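Local atomic coordinates of molybdopterin biosynthesis moeA protein (Pyrococcus horikoshii, PDB entry 1WU2), a protein that probably takes part in molybdenum cofactor biosynthesis, where MoeA proteins insert molybdenum into molybdopterin. Residues P9-L14 / G341-I346; K15-D20 / K292-S297; G37-E42 / K317-Q322; L219-K222 / E226-L229; R285-G290 / N308-H313. One frame throughout, in Å; residues are numbered along the deposited sequence.

Interaction 1: P9-L14 / G341-I346; sequences PYREAL and GRYEFI
Tyr10, at the start of the N-terminal helix 10-20, meets Tyr343, at the start of strand 343-351. The contact joins that helix to the sheet of the C-terminal region, known as domain IV in the MoeA family. Along the second segment, Gly341 and Arg342 lead into the strand. Arg342 turns to strand 281-282, where its NH2 bonds to the carbonyl of Ile281. Tyr343 then carries the whole contact. Its side chain points at the helix, with CG anti to the backbone N (chi1 -165°), which lays one ring face against Tyr10. The two ring planes are inclined at 41°, an oblique pairing. CD2 of Tyr10 lies over one face of the Tyr343 ring, displaced toward its rim, 3.4 Å from Tyr343 CZ. CB of Tyr10 sits over the same ring in a CH-pi contact, 4.1 Å from the centroid. Both hydroxyls are held elsewhere: Tyr10 OH by the carbonyl of Leu309, Tyr343 OH by Glu377. The guanidinium of Arg11 stands steeply to the Tyr343 ring, planes 82° apart, and its NH2 lies 3.1 Å from Tyr343 OH.

Interaction 2: K15-D20 / K292-S297; sequences KLLLDD and KVFIMS
The backbone carbonyl of Asp20 and its carboxylate both face the ammonium group of Lys292. NZ of Lys292 donates a short hydrogen bond of 2.6 Å to Asp20 O. The C=O...N angle is 150°, and the donor is tilted 30° from the carbonyl plane. Asp20 OD2 stands further off, 3.6 Å from Lys292 NZ, and makes a longer salt bridge. The same OD2 is hydrogen-bonded to Tyr289 OH, which helps fix the carboxylate. The CB of Lys292 points away from the helix. Bends at chi2 (-54°) and chi4 bring the chain round so that NZ reaches the last turn. The positive charge lies near the C-terminal part of the helix, where it would probably be favoured by the helix dipole.

The other half of the contact is apolar and buried. Leu17 and Phe294 cross at about a right angle. CD1 of Leu17 lies 3.6 Å from CE1 of Phe294, while Leu17 CD2 is 3.9 Å from that same carbon. Both methyls thus meet one corner of the ring. Tyr289 also packs edge-to-face with Phe294.

Strand 293-295 lies between strands 252-255 and 288-290 in the sheet of the probable molybdopterin-binding domain. Helix 10-20 packs here against that domain, and Phe294 also touches Val311 and Ala314 of helix 300-319.

Interaction 3: G37-E42 / K317-Q322; sequences GRVLAE and KMVGAQ
A Schellman motif ends helix 300-319, and Val39 packs against this helix end. Gly320, with positive phi, is its C-prime residue. Ala321 N turns back to Ala316 O, and Gly320 N makes a weak bond to Lys317 O.

Val39 points toward the helix end and does most of the touching. Its CG1 is anti to the backbone N (chi1 -174°), which sets this methyl against the backbone of the turn. Val39 CG1 approaches Val319 O to 3.2 Å, and it also lies 4.2 Å from CA of Ala321. The second methyl meets a side chain instead: Val39 CG2 is 3.7 Å from Val319 CG2. The two valines cross at about a right angle.

A water forms the polar link. It donates to Leu40 O at 2.7 Å and to Val319 O at 2.7 Å. Val319 O therefore has a methyl close by and still accepts a hydrogen bond. The water joins two backbone carbonyls that could not bond to each other directly.

The loop 37-42 belongs to the N-terminal region and runs beside strand 176-180. Val39 makes a backbone bond with Lys180, and Leu40 touches Val177. On the helix side, Val319 also packs on Lys180 and Pro183, while Ala321 touches Phe224. The contact thus joins the end of helix 300-319 to this N-terminal loop.

Interaction 4: L219-K222 / E226-L229; sequences LVEK and EPIL
Pro227 and Val220 supply the buried apolar part of the contact. One methyl of the valine does the touching. Its CG1 is anti to the backbone N (chi1 167°) and leans over the start of the strand. Val220 CG1 lies 3.8 Å from Pro227 N and 4.0 Å from Pro227 CD. It also comes within 3.9 Å of Glu226 N, so it covers backbone as well as ring.

The segments are the last turn of helix 212-222 and the start of strand 226-233, separated by three residues. This is a helix-to-strand connection of the alpha/beta type in the probable molybdopterin-binding domain. Strand 226-233 is an outermost strand of its sheet within the chain and runs parallel to strand 184-190. Val220 also touches Val185 there and Phe307 of helix 300-319.

The second kind of contact uses the aliphatic part of a charged residue. Glu221 crosses the proline ring at about a right angle. Its CG packs 3.4 Å from Pro227 CD and 3.7 Å from Pro227 CG. The chain is extended beyond CG, and its carboxylate carbon CD stays 3.9 Å from Pro227 CG. Glu221 OE2 forms a long, weak ion pair with Arg33 of the second subunit.

Interaction 5: R285-G290 / N308-H313; sequences RPFGYG and NLFVKH
Phe287 and Phe310 form an offset stack that joins the loop before strand 288-290 to helix 300-319. Both elements belong to the probable molybdopterin-binding domain, and the helix lies against its mixed sheet. The stack is the tight part of the contact. The ring centroids are 4.0 Å apart and the planes are inclined at only 13°. CE2 of Phe287 sits over the centre of the Phe310 ring, while Phe310 CD1 lies over one face of the Phe287 ring, offset toward the rim. Phe310 extends from the helix with CG anti to the carbonyl carbon (chi1 -72°), and Phe287 comes to meet it with CG anti to the backbone N (chi1 173°). The wider pi-type turn at 308-311 includes Phe310.

Around this pair the contact thins quickly. Val311 comes no nearer than 5.4 Å by its side chain to the 285-290 segment. The side chains of Arg285 and Pro286 are exposed and stay well clear of the helix segment. The buried rings gain further neighbours from helix 10-20: Leu17 touches both, and Tyr10 meets Phe310 edge-to-face. The closest atoms across the contact are CD2 of Phe287 and CE1 of Phe310, 3.3 Å apart.

Interactions 1 and 2 both use helix 10-20, at its two ends. The first rests on the C-terminal sheet, the second on the central domain. Interaction 5 lies close to both, its centre about 6 Å from that of interaction 2. Phe310 meets Tyr10, and Phe287 meets Leu17, so the three share one aromatic and aliphatic core. Interaction 5 is wholly apolar and buried. Interaction 2 adds charges at its partly exposed side. Interaction 3 uses the far end of the helix that serves interaction 5, and replaces rings with methyls and a water. Interaction 4 joins near neighbours in sequence and faces the second subunit.

Interaction 1: P9-L14 / G341-I346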
# COMPACT_ATOMS: atom_id res chain seq x y z
N PRO A 9 6.29 23.25 -18.53
CA PRO A 9 5.92 23.06 -17.12
C PRO A 9 5.32 21.68 -16.85
O PRO A 9 4.75 21.08 -17.76
CB PRO A 9 4.88 24.16 -16.87
CG PRO A 9 5.18 25.20 -17.88
CD PRO A 9 5.68 24.47 -19.09
N TYR A 10 5.47 21.19 -15.63
CA TYR A 10 5.00 19.86 -15.27
C TYR A 10 3.49 19.68 -15.48
O TYR A 10 3.08 18.66 -16.02
CB TYR A 10 5.34 19.54 -13.81
CG TYR A 10 4.65 18.29 -13.29
CD1 TYR A 10 4.82 17.07 -13.94
CD2 TYR A 10 3.83 18.33 -12.18
CE1 TYR A 10 4.19 15.92 -13.48
CE2 TYR A 10 3.19 17.19 -11.71
CZ TYR A 10 3.38 15.99 -12.37
OH TYR A 10 2.75 14.86 -11.90
N ARG A 11 2.69 20.65 -15.05
CA ARG A 11 1.24 20.53 -15.12
C ARG A 11 0.72 20.52 -16.55
O ARG A 11 -0.26 19.85 -16.85
CB ARG A 11 0.55 21.63 -14.30
CG ARG A 11 0.73 21.49 -12.78
CD ARG A 11 -0.04 20.33 -12.14
NE ARG A 11 0.41 20.06 -10.78
CZ ARG A 11 0.10 18.97 -10.07
NH1 ARG A 11 -0.68 18.01 -10.58
NH2 ARG A 11 0.57 18.83 -8.83
N GLU A 12 1.38 21.27 -17.44
CA GLU A 12 1.06 21.23 -18.86
C GLU A 12 1.47 19.90 -19.48
O GLU A 12 0.76 19.36 -20.33
CB GLU A 12 1.75 22.38 -19.62
CG GLU A 12 1.37 22.44 -21.10
CD GLU A 12 2.00 23.60 -21.86
OE1 GLU A 12 2.84 24.33 -21.28
OE2 GLU A 12 1.64 23.79 -23.04
N ALA A 13 2.62 19.38 -19.06
CA ALA A 13 3.14 18.11 -19.59
C ALA A 13 2.29 16.93 -19.14
O ALA A 13 2.11 15.98 -19.89
CB ALA A 13 4.58 17.90 -19.13
N LEU A 14 1.77 17.01 -17.92
CA LEU A 14 0.98 15.93 -17.36
C LEU A 14 -0.38 15.89 -18.04
O LEU A 14 -0.94 14.82 -18.24
CB LEU A 14 0.81 16.10 -15.84
CG LEU A 14 0.03 15.01 -15.11
CD1 LEU A 14 0.79 13.68 -15.16
CD2 LEU A 14 -0.27 15.41 -13.67
N GLY A 341 11.34 28.01 -11.71
CA GLY A 341 11.28 27.40 -13.03
C GLY A 341 11.45 25.89 -13.04
O GLY A 341 11.33 25.28 -14.10
N ARG A 342 11.72 25.28 -11.88
CA ARG A 342 11.90 23.83 -11.79
C ARG A 342 10.97 23.20 -10.75
O ARG A 342 10.87 23.67 -9.62
CB ARG A 342 13.36 23.48 -11.45
CG ARG A 342 14.39 24.06 -12.42
CD ARG A 342 14.26 23.57 -13.85
NE ARG A 342 14.47 22.13 -13.95
CZ ARG A 342 15.66 21.53 -14.00
NH1 ARG A 342 16.79 22.23 -13.97
NH2 ARG A 342 15.71 20.21 -14.09
N TYR A 343 10.30 22.13 -11.17
CA TYR A 343 9.36 21.40 -10.33
C TYR A 343 10.13 20.32 -9.57
O TYR A 343 10.55 19.32 -10.16
CB TYR A 343 8.27 20.77 -11.21
CG TYR A 343 7.05 20.30 -10.46
CD1 TYR A 343 6.97 19.01 -9.96
CD2 TYR A 343 5.95 21.14 -10.28
CE1 TYR A 343 5.85 18.57 -9.28
CE2 TYR A 343 4.82 20.72 -9.61
CZ TYR A 343 4.77 19.43 -9.11
OH TYR A 343 3.65 19.00 -8.44
N GLU A 344 10.31 20.52 -8.27
CA GLU A 344 11.18 19.68 -7.46
C GLU A 344 10.48 18.40 -7.00
O GLU A 344 9.43 18.44 -6.37
CB GLU A 344 11.68 20.42 -6.20
CG GLU A 344 11.99 21.90 -6.36
CD GLU A 344 13.17 22.17 -7.27
OE1 GLU A 344 13.92 21.23 -7.58
OE2 GLU A 344 13.33 23.34 -7.68
N PHE A 345 11.09 17.26 -7.32
CA PHE A 345 10.72 15.98 -6.73
C PHE A 345 11.71 15.73 -5.60
O PHE A 345 12.89 15.47 -5.83
CB PHE A 345 10.80 14.87 -7.79
CG PHE A 345 10.33 13.52 -7.31
CD1 PHE A 345 11.23 12.60 -6.79
CD2 PHE A 345 8.99 13.16 -7.41
CE1 PHE A 345 10.80 11.34 -6.36
CE2 PHE A 345 8.56 11.91 -6.99
CZ PHE A 345 9.47 11.00 -6.46
N ILE A 346 11.23 15.85 -4.36
CA ILE A 346 12.07 15.79 -3.18
C ILE A 346 11.76 14.53 -2.39
O ILE A 346 10.63 14.31 -2.00
CB ILE A 346 11.83 17.03 -2.28
CG1 ILE A 346 12.13 18.32 -3.05
CG2 ILE A 346 12.67 16.94 -1.00
CD1 ILE A 346 13.55 18.41 -3.61

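Interaction 2: K15-D20 / K292-S297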
# COMPACT_ATOMS: atom_id res chain seq x y z
N LYS A 15 -0.91 17.06 -18.39
CA LYS A 15 -2.19 17.15 -19.08
C LYS A 15 -2.09 16.66 -20.53
O LYS A 15 -2.97 15.96 -21.01
CB LYS A 15 -2.72 18.59 -19.06
CG LYS A 15 -4.20 18.72 -19.39
CD LYS A 15 -4.48 19.86 -20.36
CE LYS A 15 -5.95 20.27 -20.36
NZ LYS A 15 -6.82 19.25 -21.00
N LEU A 16 -1.01 17.04 -21.21
CA LEU A 16 -0.80 16.63 -22.60
C LEU A 16 -0.69 15.11 -22.67
O LEU A 16 -1.28 14.48 -23.54
CB LEU A 16 0.47 17.27 -23.17
CG LEU A 16 0.41 18.75 -23.55
CD1 LEU A 16 1.81 19.29 -23.82
CD2 LEU A 16 -0.49 18.99 -24.76
N LEU A 17 0.07 14.55 -21.73
CA LEU A 17 0.29 13.11 -21.63
C LEU A 17 -0.99 12.34 -21.31
O LEU A 17 -1.31 11.36 -21.98
CB LEU A 17 1.34 12.83 -20.55
CG LEU A 17 1.81 11.38 -20.40
CD1 LEU A 17 3.33 11.32 -20.24
CD2 LEU A 17 1.14 10.68 -19.22
N LEU A 18 -1.72 12.78 -20.28
CA LEU A 18 -2.89 12.05 -19.79
C LEU A 18 -4.11 12.17 -20.72
O LEU A 18 -4.92 11.25 -20.79
CB LEU A 18 -3.27 12.50 -18.38
CG LEU A 18 -2.32 12.13 -17.24
CD1 LEU A 18 -2.79 12.75 -15.93
CD2 LEU A 18 -2.19 10.61 -17.10
N ASP A 19 -4.23 13.30 -21.42
CA ASP A 19 -5.26 13.47 -22.44
C ASP A 19 -5.06 12.48 -23.60
O ASP A 19 -6.02 12.08 -24.25
CB ASP A 19 -5.26 14.91 -23.00
CG ASP A 19 -5.88 15.93 -22.04
OD1 ASP A 19 -6.49 15.54 -21.01
OD2 ASP A 19 -5.80 17.16 -22.25
N ASP A 20 -3.81 12.10 -23.84
CA ASP A 20 -3.47 11.11 -24.87
C ASP A 20 -3.80 9.67 -24.43
O ASP A 20 -3.95 8.79 -25.28
CB ASP A 20 -1.98 11.21 -25.22
CG ASP A 20 -1.65 10.59 -26.57
OD1 ASP A 20 -2.26 11.00 -27.58
OD2 ASP A 20 -0.79 9.70 -26.73
N LYS A 292 2.10 6.82 -27.03
CA LYS A 292 2.13 5.82 -25.96
C LYS A 292 3.54 5.45 -25.49
O LYS A 292 3.70 4.47 -24.77
CB LYS A 292 1.38 4.53 -26.37
CG LYS A 292 0.03 4.76 -27.06
CD LYS A 292 -0.88 5.64 -26.23
CE LYS A 292 -2.32 5.56 -26.71
NZ LYS A 292 -2.98 6.89 -26.69
N VAL A 293 4.55 6.23 -25.87
CA VAL A 293 5.94 5.92 -25.55
C VAL A 293 6.52 6.94 -24.57
O VAL A 293 6.51 8.14 -24.84
CB VAL A 293 6.83 5.87 -26.81
CG1 VAL A 293 8.23 5.38 -26.47
CG2 VAL A 293 6.20 4.97 -27.87
N PHE A 294 7.02 6.45 -23.45
CA PHE A 294 7.57 7.28 -22.38
C PHE A 294 9.10 7.22 -22.45
O PHE A 294 9.68 6.17 -22.21
CB PHE A 294 7.12 6.74 -21.01
CG PHE A 294 5.64 6.86 -20.75
CD1 PHE A 294 5.16 7.71 -19.76
CD2 PHE A 294 4.72 6.12 -21.48
CE1 PHE A 294 3.80 7.82 -19.51
CE2 PHE A 294 3.36 6.24 -21.24
CZ PHE A 294 2.90 7.08 -20.25
N ILE A 295 9.73 8.34 -22.77
CA ILE A 295 11.20 8.43 -22.81
C ILE A 295 11.73 8.75 -21.41
O ILE A 295 11.48 9.83 -20.88
CB ILE A 295 11.69 9.51 -23.82
CG1 ILE A 295 10.81 9.60 -25.08
CG2 ILE A 295 13.14 9.25 -24.21
CD1 ILE A 295 10.61 8.29 -25.82
N MSE A 296 12.47 7.81 -20.83
CA MSE A 296 12.95 7.93 -19.45
C MSE A 296 14.47 8.19 -19.41
O MSE A 296 15.13 8.18 -20.45
CB MSE A 296 12.59 6.68 -18.63
CG MSE A 296 11.34 5.94 -19.09
SE MSE A 296 9.96 5.73 -17.71
CE MSE A 296 9.35 7.52 -17.71
N SER A 297 15.00 8.37 -18.20
CA SER A 297 16.31 9.02 -18.01
C SER A 297 17.52 8.11 -17.79
O SER A 297 18.66 8.58 -17.88
CB SER A 297 16.22 10.01 -16.84
OG SER A 297 17.36 9.92 -16.01

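Interaction 3: G37-E42 / K317-Q322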
# COMPACT_ATOMS: atom_id res chain seq x y z
N GLY A 37 -5.96 -6.29 -4.83
CA GLY A 37 -5.07 -5.43 -5.61
C GLY A 37 -5.59 -5.10 -6.99
O GLY A 37 -5.04 -4.25 -7.68
N ARG A 38 -6.67 -5.77 -7.40
CA ARG A 38 -7.28 -5.55 -8.71
C ARG A 38 -8.27 -4.39 -8.68
O ARG A 38 -8.76 -4.01 -7.62
CB ARG A 38 -7.96 -6.82 -9.19
CG ARG A 38 -6.98 -7.90 -9.59
CD ARG A 38 -6.36 -7.67 -10.96
NE ARG A 38 -6.07 -8.94 -11.62
CZ ARG A 38 -6.21 -9.17 -12.92
NH1 ARG A 38 -6.65 -8.24 -13.75
NH2 ARG A 38 -5.90 -10.38 -13.40
N VAL A 39 -8.57 -3.87 -9.86
CA VAL A 39 -9.42 -2.69 -10.00
C VAL A 39 -10.76 -3.07 -10.61
O VAL A 39 -10.81 -3.60 -11.71
CB VAL A 39 -8.75 -1.64 -10.90
CG1 VAL A 39 -9.58 -0.35 -10.93
CG2 VAL A 39 -7.33 -1.36 -10.42
N LEU A 40 -11.84 -2.79 -9.89
CA LEU A 40 -13.19 -3.10 -10.35
C LEU A 40 -13.53 -2.39 -11.66
O LEU A 40 -13.34 -1.18 -11.79
CB LEU A 40 -14.22 -2.69 -9.29
CG LEU A 40 -14.47 -3.67 -8.14
CD1 LEU A 40 -15.52 -3.09 -7.21
CD2 LEU A 40 -14.91 -5.04 -8.67
N ALA A 41 -14.05 -3.16 -12.61
CA ALA A 41 -14.44 -2.65 -13.92
C ALA A 41 -15.74 -1.85 -13.87
O ALA A 41 -15.97 -0.98 -14.71
CB ALA A 41 -14.58 -3.79 -14.91
N GLU A 42 -16.58 -2.16 -12.89
CA GLU A 42 -17.89 -1.53 -12.77
C GLU A 42 -18.39 -1.48 -11.32
O GLU A 42 -17.80 -2.10 -10.43
CB GLU A 42 -18.91 -2.28 -13.63
CG GLU A 42 -19.07 -3.76 -13.26
CD GLU A 42 -20.01 -4.51 -14.20
OE1 GLU A 42 -21.08 -3.96 -14.55
OE2 GLU A 42 -19.68 -5.66 -14.58
N LYS A 317 -5.14 5.97 -14.73
CA LYS A 317 -6.18 6.42 -15.66
C LYS A 317 -6.66 5.28 -16.55
O LYS A 317 -7.84 5.23 -16.91
CB LYS A 317 -5.67 7.58 -16.52
CG LYS A 317 -6.79 8.48 -17.03
CD LYS A 317 -6.49 9.06 -18.40
CE LYS A 317 -7.69 9.79 -18.96
NZ LYS A 317 -7.30 10.70 -20.07
N MSE A 318 -5.76 4.36 -16.90
CA MSE A 318 -6.06 3.26 -17.81
C MSE A 318 -7.00 2.22 -17.18
O MSE A 318 -7.82 1.62 -17.88
CB MSE A 318 -4.77 2.60 -18.30
CG MSE A 318 -3.98 3.45 -19.29
SE MSE A 318 -2.27 2.67 -19.83
CE MSE A 318 -2.77 2.17 -21.60
N VAL A 319 -6.89 2.02 -15.87
CA VAL A 319 -7.79 1.13 -15.14
C VAL A 319 -8.89 1.89 -14.37
O VAL A 319 -9.75 1.27 -13.74
CB VAL A 319 -7.02 0.21 -14.17
CG1 VAL A 319 -6.02 -0.66 -14.92
CG2 VAL A 319 -6.32 1.01 -13.06
N GLY A 320 -8.86 3.21 -14.43
CA GLY A 320 -9.79 4.04 -13.69
C GLY A 320 -9.66 3.91 -12.18
O GLY A 320 -10.65 4.03 -11.46
N ALA A 321 -8.44 3.68 -11.70
CA ALA A 321 -8.17 3.51 -10.28
C ALA A 321 -8.52 4.75 -9.47
O ALA A 321 -8.22 5.87 -9.87
CB ALA A 321 -6.70 3.15 -10.06
N GLN A 322 -9.18 4.52 -8.33
CA GLN A 322 -9.52 5.58 -7.39
C GLN A 322 -8.77 5.33 -6.09
O GLN A 322 -8.65 4.19 -5.65
CB GLN A 322 -11.03 5.60 -7.14
CG GLN A 322 -11.70 6.94 -7.45
CD GLN A 322 -12.19 7.06 -8.88
OE1 GLN A 322 -12.93 7.99 -9.22
NE2 GLN A 322 -11.77 6.13 -9.74
O HOH W 1 -12.39 0.97 -13.20

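Interaction 4: L219-K222 / E226-L229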
# COMPACT_ATOMS: atom_id res chain seq x y z
N LEU A 219 7.52 -1.66 -10.11
CA LEU A 219 6.73 -0.43 -10.00
C LEU A 219 5.46 -0.53 -10.84
O LEU A 219 4.40 -0.05 -10.43
CB LEU A 219 7.56 0.78 -10.44
CG LEU A 219 8.61 1.31 -9.45
CD1 LEU A 219 9.58 2.26 -10.16
CD2 LEU A 219 7.94 2.01 -8.28
N VAL A 220 5.58 -1.16 -12.01
CA VAL A 220 4.44 -1.37 -12.90
C VAL A 220 3.47 -2.37 -12.27
O VAL A 220 2.26 -2.19 -12.35
CB VAL A 220 4.90 -1.86 -14.29
CG1 VAL A 220 3.72 -2.39 -15.11
CG2 VAL A 220 5.58 -0.73 -15.05
N GLU A 221 4.01 -3.41 -11.64
CA GLU A 221 3.19 -4.43 -10.96
C GLU A 221 2.52 -3.85 -9.71
O GLU A 221 1.41 -4.25 -9.36
CB GLU A 221 4.04 -5.66 -10.59
CG GLU A 221 4.50 -6.48 -11.79
CD GLU A 221 5.58 -7.51 -11.47
OE1 GLU A 221 6.36 -7.31 -10.51
OE2 GLU A 221 5.64 -8.54 -12.18
N LYS A 222 3.19 -2.90 -9.06
CA LYS A 222 2.62 -2.22 -7.90
C LYS A 222 1.42 -1.37 -8.32
O LYS A 222 0.45 -1.25 -7.57
CB LYS A 222 3.68 -1.34 -7.23
CG LYS A 222 3.19 -0.60 -5.98
CD LYS A 222 4.25 0.35 -5.45
CE LYS A 222 3.76 1.08 -4.22
NZ LYS A 222 4.82 1.92 -3.59
N GLU A 226 1.01 -5.02 -16.14
CA GLU A 226 1.79 -6.23 -16.40
C GLU A 226 3.02 -5.82 -17.20
O GLU A 226 2.90 -5.46 -18.37
CB GLU A 226 0.95 -7.22 -17.21
CG GLU A 226 1.66 -8.52 -17.57
CD GLU A 226 0.86 -9.38 -18.54
OE1 GLU A 226 -0.21 -8.94 -19.02
OE2 GLU A 226 1.31 -10.52 -18.82
N PRO A 227 4.21 -5.88 -16.60
CA PRO A 227 5.44 -5.51 -17.31
C PRO A 227 5.87 -6.60 -18.28
O PRO A 227 5.78 -7.78 -17.95
CB PRO A 227 6.46 -5.34 -16.19
CG PRO A 227 6.00 -6.25 -15.13
CD PRO A 227 4.49 -6.30 -15.22
N ILE A 228 6.34 -6.20 -19.46
CA ILE A 228 6.83 -7.12 -20.47
C ILE A 228 8.22 -6.69 -20.91
O ILE A 228 8.39 -5.60 -21.46
CB ILE A 228 5.85 -7.17 -21.66
CG1 ILE A 228 4.59 -7.94 -21.28
CG2 ILE A 228 6.50 -7.83 -22.88
CD1 ILE A 228 3.32 -7.31 -21.78
N LEU A 229 9.21 -7.54 -20.65
CA LEU A 229 10.61 -7.23 -20.91
C LEU A 229 10.98 -7.50 -22.36
O LEU A 229 10.72 -8.58 -22.89
CB LEU A 229 11.52 -8.09 -20.03
CG LEU A 229 11.45 -7.89 -18.51
CD1 LEU A 229 10.37 -8.77 -17.88
CD2 LEU A 229 12.81 -8.18 -17.89

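Interaction 5: R285-G290 / N308-H313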
# COMPACT_ATOMS: atom_id res chain seq x y z
N ARG A 285 14.39 15.79 -15.80
CA ARG A 285 14.17 16.87 -16.77
C ARG A 285 14.03 16.40 -18.23
O ARG A 285 13.09 16.82 -18.91
CB ARG A 285 15.27 17.94 -16.62
CG ARG A 285 15.78 18.58 -17.91
CD ARG A 285 16.84 19.65 -17.67
NE ARG A 285 17.41 20.14 -18.92
CZ ARG A 285 18.11 21.27 -19.06
NH1 ARG A 285 18.34 22.06 -18.01
NH2 ARG A 285 18.58 21.61 -20.25
N PRO A 286 14.93 15.55 -18.73
CA PRO A 286 14.87 15.12 -20.14
C PRO A 286 13.71 14.17 -20.52
O PRO A 286 13.76 13.58 -21.60
CB PRO A 286 16.22 14.41 -20.35
CG PRO A 286 17.05 14.76 -19.14
CD PRO A 286 16.08 14.96 -18.02
N PHE A 287 12.71 14.03 -19.66
CA PHE A 287 11.55 13.19 -19.96
C PHE A 287 10.74 13.73 -21.14
O PHE A 287 10.52 14.94 -21.25
CB PHE A 287 10.64 13.06 -18.72
CG PHE A 287 9.35 12.35 -18.98
CD1 PHE A 287 9.29 10.96 -18.99
CD2 PHE A 287 8.18 13.07 -19.21
CE1 PHE A 287 8.08 10.31 -19.24
CE2 PHE A 287 6.98 12.43 -19.46
CZ PHE A 287 6.93 11.04 -19.47
N GLY A 288 10.32 12.83 -22.03
CA GLY A 288 9.41 13.14 -23.12
C GLY A 288 8.34 12.08 -23.28
O GLY A 288 8.39 11.03 -22.62
N TYR A 289 7.36 12.34 -24.15
CA TYR A 289 6.30 11.37 -24.42
C TYR A 289 5.59 11.62 -25.76
O TYR A 289 5.34 12.77 -26.13
CB TYR A 289 5.27 11.36 -23.30
CG TYR A 289 4.00 10.63 -23.67
CD1 TYR A 289 3.90 9.25 -23.49
CD2 TYR A 289 2.91 11.30 -24.22
CE1 TYR A 289 2.75 8.56 -23.84
CE2 TYR A 289 1.76 10.62 -24.57
CZ TYR A 289 1.68 9.25 -24.38
OH TYR A 289 0.54 8.58 -24.73
N GLY A 290 5.25 10.53 -26.44
CA GLY A 290 4.46 10.58 -27.66
C GLY A 290 4.12 9.19 -28.17
O GLY A 290 4.94 8.28 -28.11
N ASN A 308 6.71 8.15 -10.83
CA ASN A 308 5.72 8.67 -9.89
C ASN A 308 4.97 9.90 -10.41
O ASN A 308 3.78 10.06 -10.14
CB ASN A 308 6.37 8.98 -8.55
CG ASN A 308 6.56 7.75 -7.70
OD1 ASN A 308 5.62 7.27 -7.06
ND2 ASN A 308 7.78 7.21 -7.68
N LEU A 309 5.66 10.74 -11.18
CA LEU A 309 5.08 11.99 -11.67
C LEU A 309 4.30 11.83 -12.98
O LEU A 309 3.47 12.68 -13.30
CB LEU A 309 6.17 13.06 -11.84
CG LEU A 309 6.80 13.58 -10.54
CD1 LEU A 309 8.02 14.42 -10.84
CD2 LEU A 309 5.80 14.39 -9.73
N PHE A 310 4.56 10.76 -13.72
CA PHE A 310 3.92 10.56 -15.03
C PHE A 310 3.29 9.19 -15.16
O PHE A 310 2.07 9.07 -15.25
CB PHE A 310 4.95 10.77 -16.15
CG PHE A 310 5.35 12.20 -16.35
CD1 PHE A 310 6.64 12.61 -16.06
CD2 PHE A 310 4.44 13.13 -16.83
CE1 PHE A 310 7.01 13.93 -16.25
CE2 PHE A 310 4.81 14.45 -17.02
CZ PHE A 310 6.09 14.85 -16.73
N VAL A 311 4.12 8.15 -15.14
CA VAL A 311 3.67 6.79 -15.44
C VAL A 311 2.59 6.30 -14.47
O VAL A 311 1.58 5.74 -14.89
CB VAL A 311 4.85 5.79 -15.43
CG1 VAL A 311 4.38 4.40 -15.85
CG2 VAL A 311 5.97 6.26 -16.35
N LYS A 312 2.80 6.53 -13.17
CA LYS A 312 1.87 6.15 -12.12
C LYS A 312 0.45 6.64 -12.41
O LYS A 312 -0.51 5.90 -12.25
CB LYS A 312 2.36 6.69 -10.77
CG LYS A 312 1.37 6.56 -9.62
CD LYS A 312 2.03 6.80 -8.26
CE LYS A 312 2.20 8.28 -7.96
NZ LYS A 312 2.18 8.56 -6.49
N HIS A 313 0.34 7.89 -12.84
CA HIS A 313 -0.96 8.51 -13.10
C HIS A 313 -1.59 8.06 -14.42
O HIS A 313 -2.81 8.03 -14.54
CB HIS A 313 -0.83 10.04 -13.06
CG HIS A 313 -0.33 10.54 -11.74
ND1 HIS A 313 -1.00 10.32 -10.56
CD2 HIS A 313 0.80 11.21 -11.41
CE1 HIS A 313 -0.32 10.85 -9.56
NE2 HIS A 313 0.78 11.40 -10.05